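Local coordinates for glutathione S-transferase (PDB 6M1T) that transfers glutathione to electrophilic compounds, as a bacterial beta-class detoxification enzyme, at the interface of chains A and B. Residues are numbered along the deposited sequence; one frame, centred on the assembly and turned at random. Chains: chain A/B, Glutathione S-transferase.

Contacts 1, 2 and 3 are patches of one two-fold symmetric interface in which helix 89-108 of each subunit lies against strand 62-64 and the helix beginning at residue 66 of the other. Contact 1 pairs these elements with chain A giving the strand; contact 2 has the chains exchanged, and contact 3 continues it along the helix of chain B that begins at residue 66. The C-alpha centres of contacts 1 and 2 are about 17 Å apart, those of contacts 1 and 3 about 12 Å, and those of contacts 2 and 3, which share A:Tyr92, A:Ser96 and B:Ala68, about 6 Å. The N-terminal domain of each subunit thus meets its partner's helical domain, the family's usual dimer plan.

Contact 1: the interface of chains A and B. Residues chain A 63-64, 67-68; chain B 92, 95-96, 99.
Strand 62-64 and the start of helix 66-75 in the thioredoxin-like N-terminal domain of chain A meet helix 89-108 of chain B here. B:Ser96 makes a direct polar link: its hydroxyl OG donates to the backbone carbonyl A:Thr64 O at 2.9 Å. The donor stands above the carbonyl plane, 53° out of it, away from the direction of a lone pair. With OG anti to the backbone N (chi1 174°), the hydroxyl reaches the strand's end and also holds a water, 2.7 Å from OG of B:Ser96. That water in turn bonds the backbone A:Thr64 N at 2.8 Å and the side-chain hydroxyl A:Thr64 OG1 at 3.1 Å, so one serine meets the threonine both directly and through solvent.

Next to this polar group the methyl of A:Ala68 presses on the helix backbone, with CB 3.4 Å from B:Tyr92 O and also close to the amide of B:Ser96. The gamma-methyl branch of B:Ile95 touches A:Ala68 beside it, CG2 lying 3.8 Å from CA. At one end the A:Pro67 ring meets B:Ser99 through CG, 3.9 Å from the serine CB. At the other, A:Leu63 slants across B:Tyr92, its CD2 against the tyrosine CB. The small alanine side chain probably allows the two helices to come close, and the patch sits where the glutathione-binding domain of one subunit rests on the helical domain of the other.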
# COMPACT_ATOMS: atom_id res chain seq x y z
N LEU A 63 0.42 6.38 14.69
CA LEU A 63 0.74 5.60 13.48
C LEU A 63 -0.41 5.72 12.47
O LEU A 63 -1.60 5.74 12.89
CB LEU A 63 0.93 4.17 13.97
CG LEU A 63 1.75 3.20 13.15
CD1 LEU A 63 3.16 3.74 12.88
CD2 LEU A 63 1.81 1.87 13.89
N THR A 64 -0.10 5.87 11.19
CA THR A 64 -1.13 5.93 10.12
C THR A 64 -0.87 4.83 9.10
O THR A 64 0.23 4.24 9.14
CB THR A 64 -1.18 7.30 9.42
OG1 THR A 64 0.11 7.52 8.87
CG2 THR A 64 -1.52 8.45 10.34
N PRO A 67 -1.87 -0.88 6.60
CA PRO A 67 -0.84 -1.92 6.60
C PRO A 67 0.12 -1.86 7.80
O PRO A 67 0.43 -2.93 8.42
CB PRO A 67 -0.14 -1.67 5.26
CG PRO A 67 -1.22 -1.12 4.37
CD PRO A 67 -2.00 -0.20 5.29
N ALA A 68 0.56 -0.65 8.19
CA ALA A 68 1.44 -0.46 9.36
C ALA A 68 0.67 -0.70 10.67
O ALA A 68 1.19 -1.36 11.57
CB ALA A 68 2.05 0.91 9.32
N TYR B 92 7.64 -0.10 11.88
CA TYR B 92 6.22 0.28 11.60
C TYR B 92 6.10 1.70 10.99
O TYR B 92 5.28 1.85 10.08
CB TYR B 92 5.36 0.14 12.86
CG TYR B 92 5.46 -1.23 13.46
CD1 TYR B 92 4.84 -2.31 12.86
CD2 TYR B 92 6.19 -1.44 14.62
CE1 TYR B 92 4.96 -3.59 13.38
CE2 TYR B 92 6.29 -2.71 15.17
CZ TYR B 92 5.70 -3.78 14.54
OH TYR B 92 5.78 -5.04 15.05
N ILE B 95 7.05 1.17 7.38
CA ILE B 95 5.93 0.49 6.67
C ILE B 95 4.82 1.52 6.41
O ILE B 95 4.26 1.53 5.27
CB ILE B 95 5.46 -0.77 7.41
CG1 ILE B 95 6.52 -1.87 7.39
CG2 ILE B 95 4.13 -1.27 6.87
CD1 ILE B 95 6.14 -3.05 8.28
N SER B 96 4.57 2.43 7.36
CA SER B 96 3.60 3.54 7.20
C SER B 96 4.02 4.42 6.00
O SER B 96 3.19 4.69 5.10
CB SER B 96 3.50 4.34 8.47
OG SER B 96 2.70 5.47 8.29
N SER B 99 3.57 2.51 2.70
CA SER B 99 2.10 2.38 2.43
C SER B 99 1.61 3.73 1.87
O SER B 99 0.79 3.76 0.89
CB SER B 99 1.24 1.85 3.63
OG SER B 99 0.04 2.57 3.36
O HOH W 1 2.53 6.79 10.66

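Contact 2: the interface of chains A and B. Residues chain A 89, 92-93, 96; chain B 57, 62-64, 68.
A:Arg93 sets out with CG beside its backbone N (chi1 -58°) and bends at chi3 (87°), which carries its guanidinium across B:Leu63 to the backbone carbonyl of B:Thr62. NH1 donates to B:Thr62 O at 3.0 Å, nearly along the C=O axis, although the oxygen is tilted 22° from the guanidinium plane. A weak second bond from NH2 reaches the same oxygen, so two nitrogens of one arginine converge on one acceptor.

The hydroxyl of A:Ser96 reaches the carbonyl two residues further along strand 62-64: OG donates to B:Thr64 O at 2.8 Å, from well above the carbonyl plane. A water extends this link, 2.8 Å from A:Ser96 OG and 2.9 Å from the backbone B:Thr64 N; its bond to the hydroxyl OG1 of B:Thr64 is weak.

Apolar groups fill the other flank. A:Leu89 passes B:Leu57 and B:Leu63 in the opposite sense, its CD1 methyl 3.8 Å from B:Leu57 CD1 and 4.0 Å from B:Leu63 CD2. The other methyl of B:Leu63, CD1, meets the A:Tyr92 CB at 4.0 Å, while the B:Ala68 methyl faces A:Tyr92 O at 3.6 Å. Leucine side chains and backbone-directed bonds together fasten helix 89-108 to the neighbouring N-terminal domain, and so probably help to hold the dimer.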
# COMPACT_ATOMS: atom_id res chain seq x y z
N LEU A 89 8.91 -16.28 4.84
CA LEU A 89 8.36 -15.84 3.54
C LEU A 89 6.92 -15.38 3.76
O LEU A 89 6.48 -14.46 3.06
CB LEU A 89 8.37 -16.97 2.51
CG LEU A 89 7.88 -16.48 1.15
CD1 LEU A 89 8.69 -15.23 0.73
CD2 LEU A 89 7.94 -17.58 0.12
N TYR A 92 6.32 -11.71 4.36
CA TYR A 92 6.41 -10.82 3.16
C TYR A 92 5.15 -11.01 2.33
O TYR A 92 4.68 -10.01 1.77
CB TYR A 92 7.69 -11.04 2.36
CG TYR A 92 8.89 -10.78 3.21
CD1 TYR A 92 9.37 -9.50 3.37
CD2 TYR A 92 9.49 -11.81 3.91
CE1 TYR A 92 10.45 -9.23 4.18
CE2 TYR A 92 10.57 -11.57 4.73
CZ TYR A 92 11.06 -10.29 4.85
OH TYR A 92 12.09 -10.07 5.66
N ARG A 93 4.60 -12.23 2.26
CA ARG A 93 3.37 -12.49 1.48
C ARG A 93 2.21 -11.75 2.15
O ARG A 93 1.35 -11.25 1.41
CB ARG A 93 3.05 -13.98 1.34
CG ARG A 93 4.20 -14.74 0.68
CD ARG A 93 3.83 -16.05 0.01
NE ARG A 93 3.37 -16.03 -1.38
CZ ARG A 93 3.79 -15.23 -2.37
NH1 ARG A 93 3.26 -15.34 -3.57
NH2 ARG A 93 4.72 -14.30 -2.18
N SER A 96 2.57 -8.05 1.29
CA SER A 96 2.16 -8.04 -0.13
C SER A 96 0.64 -7.92 -0.20
O SER A 96 0.10 -7.00 -0.89
CB SER A 96 2.65 -9.28 -0.87
OG SER A 96 2.27 -9.25 -2.23
N LEU B 57 12.00 -15.39 -6.31
CA LEU B 57 13.09 -15.76 -5.38
C LEU B 57 13.77 -17.04 -5.92
O LEU B 57 13.16 -17.74 -6.77
CB LEU B 57 12.51 -15.96 -3.97
CG LEU B 57 11.78 -14.77 -3.34
CD1 LEU B 57 11.51 -15.01 -1.86
CD2 LEU B 57 12.54 -13.47 -3.51
N THR B 62 7.26 -16.08 -6.12
CA THR B 62 7.19 -14.68 -6.64
C THR B 62 6.54 -13.76 -5.60
O THR B 62 5.44 -14.10 -5.17
CB THR B 62 6.38 -14.64 -7.93
OG1 THR B 62 7.08 -15.47 -8.85
CG2 THR B 62 6.25 -13.24 -8.49
N LEU B 63 7.21 -12.68 -5.21
CA LEU B 63 6.66 -11.55 -4.40
C LEU B 63 6.22 -10.45 -5.36
O LEU B 63 6.98 -10.13 -6.29
CB LEU B 63 7.72 -10.96 -3.47
CG LEU B 63 8.17 -11.80 -2.28
CD1 LEU B 63 9.08 -10.96 -1.38
CD2 LEU B 63 6.98 -12.33 -1.50
N THR B 64 5.04 -9.89 -5.11
CA THR B 64 4.58 -8.65 -5.74
C THR B 64 4.40 -7.55 -4.69
O THR B 64 4.35 -7.87 -3.47
CB THR B 64 3.32 -8.92 -6.55
OG1 THR B 64 2.28 -9.34 -5.67
CG2 THR B 64 3.55 -9.94 -7.65
N ALA B 68 6.45 -4.78 -0.14
CA ALA B 68 6.84 -6.15 0.28
C ALA B 68 8.21 -6.47 -0.34
O ALA B 68 9.09 -6.98 0.38
CB ALA B 68 5.80 -7.12 -0.13
O HOH W 2 3.43 -11.60 -3.34

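Contact 3: the interface of chains A and B. Residues chain A 92, 95-96; chain B 67-68, 71-72.
The A:Tyr92 ring sets its CD1–CE1 edge against the backbone of helix 66-76 at B:Tyr72, and turns a face to the B:Tyr72 ring. Its CE1 atom comes within 3.5 Å of B:Tyr72 CA, and CD1 lies 3.8 Å from the CB of the same residue. The two rings are edge-to-face, with centroids 5.5 Å apart and planes at 80°; B:Tyr72 directs its edge at the A:Tyr92 face. For B:Tyr72, CG lies opposite its own backbone N across the CA–CB bond (chi1 179°), which brings its ring edge over the A:Tyr92 face.

Packing is looser around A:Ile95, where methyl groups approach at wider spacing. Its gamma-methyl CG2 rests 4.0 Å from B:Ala68 CA, while the end of its longer branch, CD1, meets B:Leu71 CD1 at 4.0 Å as the two side chains cross at about a right angle. B:Pro67 is more peripheral, with its carbonyl carbon C 4.4 Å from A:Ile95 CG2 and little surface hidden by the partner. Contact thus shifts from a close aromatic pair to an aliphatic flank along the two helices. Within the aromatic pair, B:Tyr72 CD2 stands 4.1 Å above the A:Tyr92 ring plane, over its centre.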
# COMPACT_ATOMS: atom_id res chain seq x y z
N TYR A 92 6.32 -11.71 4.36
CA TYR A 92 6.41 -10.82 3.16
C TYR A 92 5.15 -11.01 2.33
O TYR A 92 4.68 -10.01 1.77
CB TYR A 92 7.69 -11.04 2.36
CG TYR A 92 8.89 -10.78 3.21
CD1 TYR A 92 9.37 -9.50 3.37
CD2 TYR A 92 9.49 -11.81 3.91
CE1 TYR A 92 10.45 -9.23 4.18
CE2 TYR A 92 10.57 -11.57 4.73
CZ TYR A 92 11.06 -10.29 4.85
OH TYR A 92 12.09 -10.07 5.66
N ILE A 95 2.52 -8.81 3.97
CA ILE A 95 2.73 -7.37 3.64
C ILE A 95 2.29 -7.11 2.19
O ILE A 95 1.68 -6.02 1.88
CB ILE A 95 4.19 -7.01 3.93
CG1 ILE A 95 4.51 -7.16 5.42
CG2 ILE A 95 4.53 -5.61 3.44
CD1 ILE A 95 5.98 -7.03 5.73
N SER A 96 2.57 -8.05 1.29
CA SER A 96 2.16 -8.04 -0.13
C SER A 96 0.64 -7.92 -0.20
O SER A 96 0.10 -7.00 -0.89
CB SER A 96 2.65 -9.28 -0.87
OG SER A 96 2.27 -9.25 -2.23
N PRO B 67 6.11 -2.35 -1.52
CA PRO B 67 6.43 -2.33 -0.09
C PRO B 67 6.99 -3.70 0.37
O PRO B 67 7.96 -3.71 1.10
CB PRO B 67 5.09 -1.93 0.57
CG PRO B 67 4.41 -1.11 -0.50
CD PRO B 67 4.75 -1.80 -1.81
N ALA B 68 6.45 -4.78 -0.14
CA ALA B 68 6.84 -6.15 0.28
C ALA B 68 8.21 -6.47 -0.34
O ALA B 68 9.09 -6.98 0.38
CB ALA B 68 5.80 -7.12 -0.13
N LEU B 71 11.04 -4.42 1.29
CA LEU B 71 11.45 -4.90 2.65
C LEU B 71 12.24 -6.21 2.56
O LEU B 71 13.27 -6.34 3.24
CB LEU B 71 10.20 -5.05 3.53
CG LEU B 71 9.59 -3.72 3.96
CD1 LEU B 71 8.31 -3.94 4.73
CD2 LEU B 71 10.52 -2.87 4.80
N TYR B 72 11.79 -7.14 1.73
CA TYR B 72 12.51 -8.41 1.42
C TYR B 72 13.96 -8.11 1.00
O TYR B 72 14.92 -8.70 1.56
CB TYR B 72 11.76 -9.22 0.38
CG TYR B 72 12.49 -10.50 0.03
CD1 TYR B 72 13.53 -10.50 -0.90
CD2 TYR B 72 12.24 -11.68 0.72
CE1 TYR B 72 14.22 -11.66 -1.20
CE2 TYR B 72 12.95 -12.84 0.46
CZ TYR B 72 13.95 -12.83 -0.49
OH TYR B 72 14.65 -13.97 -0.76